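Local coordinates for pectate lyase (Bacillus, PDB 3VMV), which probably cleaves pectate (polygalacturonate) by beta-elimination, as a member of polysaccharide lyase family 1 with a beta-helix fold, at residues 179-184 and 194-199; 221-224 and 229-232. All coordinates share one frame; numbering follows the deposited sequence.

Interaction 1 (179-184 and 194-199); sequences MLVGHT and ITYHHN
Met179 and Val181 meet Tyr196 and Ile194 inside the right-handed parallel beta-helix of this family, where the walls of one coil face each other across its interior. The strands 179-181 and 194-197 run at 153° and their axes come no closer than 10.8 Å, so they are not sheet neighbours: each is paired with strands of the coils before and after it, and it is side chains that bridge the gap.

The tight part lies around the Tyr196 ring. Met179 brings its sulfur up obliquely, 60° off the ring normal, as a Met-aromatic contact with SD 3.5 Å from Tyr196 CE1. A bend at the last torsion (chi3 -57°) folds the methyl back along the same flank, leaving Met179 CE 3.8 Å from Tyr196 CE1. The two side chains come from opposite walls and lie alongside one another. Val181 closes in at the far end of the ring, near its plane: its CG2 methyl, set beside the backbone N, is modelled 3.0 Å from Tyr196 OH, unusually short for such a pair and doubtful in detail. Val167, Val216 and Met218 from the adjoining coils pack on the same tyrosine.

Contact is looser at Ile194, whose CG1 rests 4.1 Å from Val181 CG1. After Val181 the chain turns away at Gly182, whose carbonyl is held by Arg212, and runs out to the partly exposed His183 and Thr184.

No direct hydrogen bond joins the two segments, yet the buried phenol is satisfied through a water at its edge, in the ring plane. Tyr196 OH donates to this water over 2.7 Å, and the water in turn donates to Leu180 O, 3.0 Å away.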
loop_
_atom_site.group_PDB
_atom_site.type_symbol
_atom_site.label_atom_id
_atom_site.label_comp_id
_atom_site.label_asym_id
_atom_site.label_seq_id
_atom_site.Cartn_x
_atom_site.Cartn_y
_atom_site.Cartn_z
ATOM N N MET A 179 -0.243 -6.813 2.555
ATOM C CA MET A 179 0.664 -5.975 1.772
ATOM C C MET A 179 1.983 -6.658 1.551
ATOM O O MET A 179 2.596 -7.191 2.493
ATOM C CB MET A 179 0.970 -4.690 2.533
ATOM C CG MET A 179 -0.230 -3.819 2.737
ATOM S SD MET A 179 0.163 -2.230 3.518
ATOM C CE MET A 179 0.957 -2.730 5.048
ATOM N N LEU A 180 2.465 -6.641 0.308
ATOM C CA LEU A 180 3.782 -7.187 -0.022
ATOM C C LEU A 180 4.714 -6.044 -0.447
ATOM O O LEU A 180 4.267 -5.072 -1.117
ATOM C CB LEU A 180 3.590 -8.165 -1.206
ATOM C CG LEU A 180 4.432 -9.313 -1.689
ATOM C CD1 LEU A 180 4.539 -10.365 -0.591
ATOM C CD2 LEU A 180 3.797 -9.891 -2.957
ATOM N N VAL A 181 5.990 -6.143 -0.070
ATOM C CA VAL A 181 7.002 -5.265 -0.623
ATOM C C VAL A 181 8.103 -6.181 -1.075
ATOM O O VAL A 181 8.973 -6.560 -0.279
ATOM C CB VAL A 181 7.502 -4.240 0.426
ATOM C CG1 VAL A 181 8.616 -3.357 -0.161
ATOM C CG2 VAL A 181 6.348 -3.385 0.933
ATOM N N GLY A 182 8.114 -6.518 -2.362
ATOM C CA GLY A 182 9.014 -7.523 -2.916
ATOM C C GLY A 182 8.335 -8.889 -2.908
ATOM O O GLY A 182 8.003 -9.396 -1.850
ATOM N N HIS A 183 8.147 -9.469 -4.098
ATOM C CA HIS A 183 7.333 -10.686 -4.255
ATOM C C HIS A 183 8.152 -11.974 -4.289
ATOM O O HIS A 183 7.588 -13.066 -4.250
ATOM C CB HIS A 183 6.478 -10.587 -5.550
ATOM C CG HIS A 183 7.257 -10.815 -6.813
ATOM N ND1 HIS A 183 8.250 -9.967 -7.257
ATOM C CD2 HIS A 183 7.247 -11.855 -7.687
ATOM C CE1 HIS A 183 8.801 -10.454 -8.357
ATOM N NE2 HIS A 183 8.213 -11.605 -8.636
ATOM N N THR A 184 9.470 -11.842 -4.391
ATOM C CA THR A 184 10.355 -12.995 -4.504
ATOM C C THR A 184 11.725 -12.650 -3.928
ATOM O O THR A 184 12.074 -11.477 -3.807
ATOM C CB THR A 184 10.499 -13.448 -5.965
ATOM O OG1 THR A 184 11.027 -14.783 -5.984
ATOM C CG2 THR A 184 11.424 -12.515 -6.754
ATOM N N ILE A 194 9.880 2.990 0.771
ATOM C CA ILE A 194 8.419 3.033 1.005
ATOM C C ILE A 194 8.133 3.604 2.402
ATOM O O ILE A 194 8.728 3.155 3.376
ATOM C CB ILE A 194 7.843 1.599 0.988
ATOM C CG1 ILE A 194 8.523 0.723 -0.080
ATOM C CG2 ILE A 194 6.303 1.583 0.908
ATOM C CD1 ILE A 194 8.226 1.179 -1.537
ATOM N N THR A 195 7.183 4.528 2.489
ATOM C CA THR A 195 6.701 5.059 3.765
ATOM C C THR A 195 5.256 4.628 3.949
ATOM O O THR A 195 4.433 4.816 3.036
ATOM C CB THR A 195 6.711 6.602 3.682
ATOM O OG1 THR A 195 8.048 7.050 3.457
ATOM C CG2 THR A 195 6.156 7.243 4.979
ATOM N N TYR A 196 4.924 4.171 5.152
ATOM C CA TYR A 196 3.544 3.960 5.548
ATOM C C TYR A 196 3.280 4.811 6.779
ATOM O O TYR A 196 3.962 4.652 7.786
ATOM C CB TYR A 196 3.303 2.505 5.940
ATOM C CG TYR A 196 3.551 1.477 4.869
ATOM C CD1 TYR A 196 2.516 0.980 4.103
ATOM C CD2 TYR A 196 4.824 0.981 4.638
ATOM C CE1 TYR A 196 2.770 0.007 3.120
ATOM C CE2 TYR A 196 5.066 0.008 3.647
ATOM C CZ TYR A 196 4.011 -0.463 2.916
ATOM O OH TYR A 196 4.285 -1.414 1.933
ATOM N N HIS A 197 2.288 5.688 6.717
ATOM C CA HIS A 197 1.945 6.457 7.911
ATOM C C HIS A 197 0.476 6.742 8.024
ATOM O O HIS A 197 -0.248 6.897 7.036
ATOM C CB HIS A 197 2.811 7.762 8.006
ATOM C CG HIS A 197 2.400 8.855 7.076
ATOM N ND1 HIS A 197 1.481 9.828 7.431
ATOM C CD2 HIS A 197 2.779 9.142 5.806
ATOM C CE1 HIS A 197 1.326 10.665 6.412
ATOM N NE2 HIS A 197 2.097 10.264 5.413
ATOM N N HIS A 198 0.005 6.777 9.269
ATOM C CA HIS A 198 -1.396 7.100 9.564
ATOM C C HIS A 198 -2.404 6.183 8.917
ATOM O O HIS A 198 -3.503 6.594 8.612
ATOM C CB HIS A 198 -1.692 8.577 9.278
ATOM C CG HIS A 198 -1.005 9.505 10.228
ATOM N ND1 HIS A 198 0.239 10.051 9.975
ATOM C CD2 HIS A 198 -1.358 9.916 11.468
ATOM C CE1 HIS A 198 0.591 10.811 11.001
ATOM N NE2 HIS A 198 -0.365 10.756 11.913
ATOM N N ASN A 199 -2.027 4.928 8.726
ATOM C CA ASN A 199 -3.016 3.953 8.263
ATOM C C ASN A 199 -3.637 3.208 9.427
ATOM O O ASN A 199 -3.024 3.062 10.498
ATOM C CB ASN A 199 -2.354 2.902 7.346
ATOM C CG ASN A 199 -1.676 3.527 6.132
ATOM O OD1 ASN A 199 -2.326 3.949 5.180
ATOM N ND2 ASN A 199 -0.325 3.634 6.189
HETATM O O HOH W 1 2.832 -2.789 0.108
#

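Interaction 2 (221-224 and 229-232); sequences NYFK and TAIN
Phe223 and Ala230 mark the nearest approach of the two backbones, with 8.1 Å between Phe223 CA and Ala230 CA, and no hydrogen bond crosses between their segments. Residues 221-224 enter the strand 222-226, whereas 229-232 come off a turn and start the strand 231-234. The chain bends sharply at Ala230 (psi -95°), and past this corner two consecutive residues, Ala230 and Ile231, can both reach the same ring.

That ring is Phe223. A chi1 of -65° swings the phenyl away from its own carbonyl and sends it inward between the two walls. The Ala230 methyl meets one side of it obliquely, its CB 4.1 Å from Phe223 CD1. Phe223 belongs to a wall strand of the parallel beta-helix and Ala230 to the turn that leads into strand 231-234, so the contact spans that turn. In such helices aromatic residues at equivalent positions of successive coils can pile up inside the core, and here Phe223 stacks on Phe246 of the following coil and meets Phe201 of the preceding one at about 45°. Val249 touches both Phe223 and Ala230.

Ile231 comes to the far end of the ring, at CZ, from another direction, its side chain crossing that of Phe223 at about a right angle. The CB bond does not aim at the ring, but the extended branch does the reaching: Ile231 CG1 sits 4.1 Å from Phe223 CE1, and the terminal methyl, also oblique to the ring, brings Ile231 CD1 to 4.0 Å from Phe223 CZ.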
loop_
_atom_site.group_PDB
_atom_site.type_symbol
_atom_site.label_atom_id
_atom_site.label_comp_id
_atom_site.label_asym_id
_atom_site.label_seq_id
_atom_site.Cartn_x
_atom_site.Cartn_y
_atom_site.Cartn_z
ATOM N N ASN A 221 0.997 4.596 12.506
ATOM C CA ASN A 221 -0.114 3.699 12.110
ATOM C C ASN A 221 -0.777 3.066 13.333
ATOM O O ASN A 221 -0.171 3.035 14.430
ATOM C CB ASN A 221 0.385 2.580 11.191
ATOM C CG ASN A 221 1.138 3.103 9.993
ATOM O OD1 ASN A 221 0.548 3.584 9.009
ATOM N ND2 ASN A 221 2.466 3.027 10.064
ATOM N N TYR A 222 -2.010 2.581 13.140
ATOM C CA TYR A 222 -2.803 1.919 14.165
ATOM C C TYR A 222 -3.057 0.512 13.680
ATOM O O TYR A 222 -3.776 0.336 12.707
ATOM C CB TYR A 222 -4.110 2.703 14.350
ATOM C CG TYR A 222 -5.111 2.216 15.375
ATOM C CD1 TYR A 222 -4.802 1.199 16.260
ATOM C CD2 TYR A 222 -6.325 2.858 15.497
ATOM C CE1 TYR A 222 -5.780 0.791 17.201
ATOM C CE2 TYR A 222 -7.281 2.451 16.424
ATOM C CZ TYR A 222 -6.978 1.443 17.278
ATOM O OH TYR A 222 -7.937 1.096 18.190
ATOM N N PHE A 223 -2.385 -0.443 14.322
ATOM C CA PHE A 223 -2.510 -1.881 14.020
ATOM C C PHE A 223 -3.448 -2.479 15.055
ATOM O O PHE A 223 -3.249 -2.262 16.270
ATOM C CB PHE A 223 -1.166 -2.559 14.193
ATOM C CG PHE A 223 -0.055 -2.131 13.230
ATOM C CD1 PHE A 223 0.337 -2.985 12.206
ATOM C CD2 PHE A 223 0.634 -0.928 13.401
ATOM C CE1 PHE A 223 1.428 -2.705 11.392
ATOM C CE2 PHE A 223 1.721 -0.609 12.589
ATOM C CZ PHE A 223 2.117 -1.493 11.550
ATOM N N LYS A 224 -4.456 -3.255 14.627
ATOM C CA LYS A 224 -5.457 -3.771 15.560
ATOM C C LYS A 224 -5.931 -5.126 15.093
ATOM O O LYS A 224 -6.269 -5.303 13.912
ATOM C CB LYS A 224 -6.657 -2.820 15.604
ATOM C CG LYS A 224 -7.716 -3.208 16.614
ATOM C CD LYS A 224 -8.770 -2.088 16.700
ATOM C CE LYS A 224 -9.713 -2.327 17.866
ATOM N NZ LYS A 224 -10.436 -3.607 17.735
ATOM N N THR A 229 0.674 -12.434 12.176
ATOM C CA THR A 229 1.814 -11.524 12.363
ATOM C C THR A 229 1.566 -10.217 11.611
ATOM O O THR A 229 0.767 -10.151 10.669
ATOM C CB THR A 229 3.122 -12.112 11.811
ATOM O OG1 THR A 229 2.975 -12.397 10.430
ATOM C CG2 THR A 229 3.482 -13.450 12.543
ATOM N N ALA A 230 2.314 -9.174 11.988
ATOM C CA ALA A 230 2.198 -7.914 11.266
ATOM C C ALA A 230 3.406 -7.624 10.402
ATOM O O ALA A 230 3.498 -8.125 9.278
ATOM C CB ALA A 230 1.940 -6.746 12.272
ATOM N N ILE A 231 4.363 -6.865 10.899
ATOM C CA ILE A 231 5.543 -6.500 10.064
ATOM C C ILE A 231 6.543 -7.656 9.964
ATOM O O ILE A 231 7.032 -8.146 10.987
ATOM C CB ILE A 231 6.247 -5.306 10.699
ATOM C CG1 ILE A 231 5.287 -4.132 10.873
ATOM C CG2 ILE A 231 7.467 -4.880 9.835
ATOM C CD1 ILE A 231 5.839 -3.044 11.788
ATOM N N ASN A 232 6.810 -8.120 8.729
ATOM C CA ASN A 232 7.680 -9.252 8.525
ATOM C C ASN A 232 8.850 -8.759 7.706
ATOM O O ASN A 232 8.698 -8.510 6.531
ATOM C CB ASN A 232 6.922 -10.347 7.782
ATOM C CG ASN A 232 7.749 -11.627 7.626
ATOM O OD1 ASN A 232 8.878 -11.725 8.113
ATOM N ND2 ASN A 232 7.155 -12.650 6.970
#

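Along the chain, 179-184 comes first and interaction 1 closes when 194-199 returns across the interior, after a nine-residue connection. Only then does 221-224 open interaction 2, closed by 229-232 after four residues; the two loops follow in series, neither nested nor crossed. Interaction 1 joins two walls within one coil, and interaction 2 ties the last wall of the next coil to the start of the one after. Asn199 and Asn221 sit at equivalent turns of successive coils, consistent with the asparagine ladder of this family: Asn199 N probably hydrogen-bonds to Asn221 OD1 and Asn199 O to Tyr222 N, both 2.9 Å, while Asn221 ND2 reaches Tyr196 O.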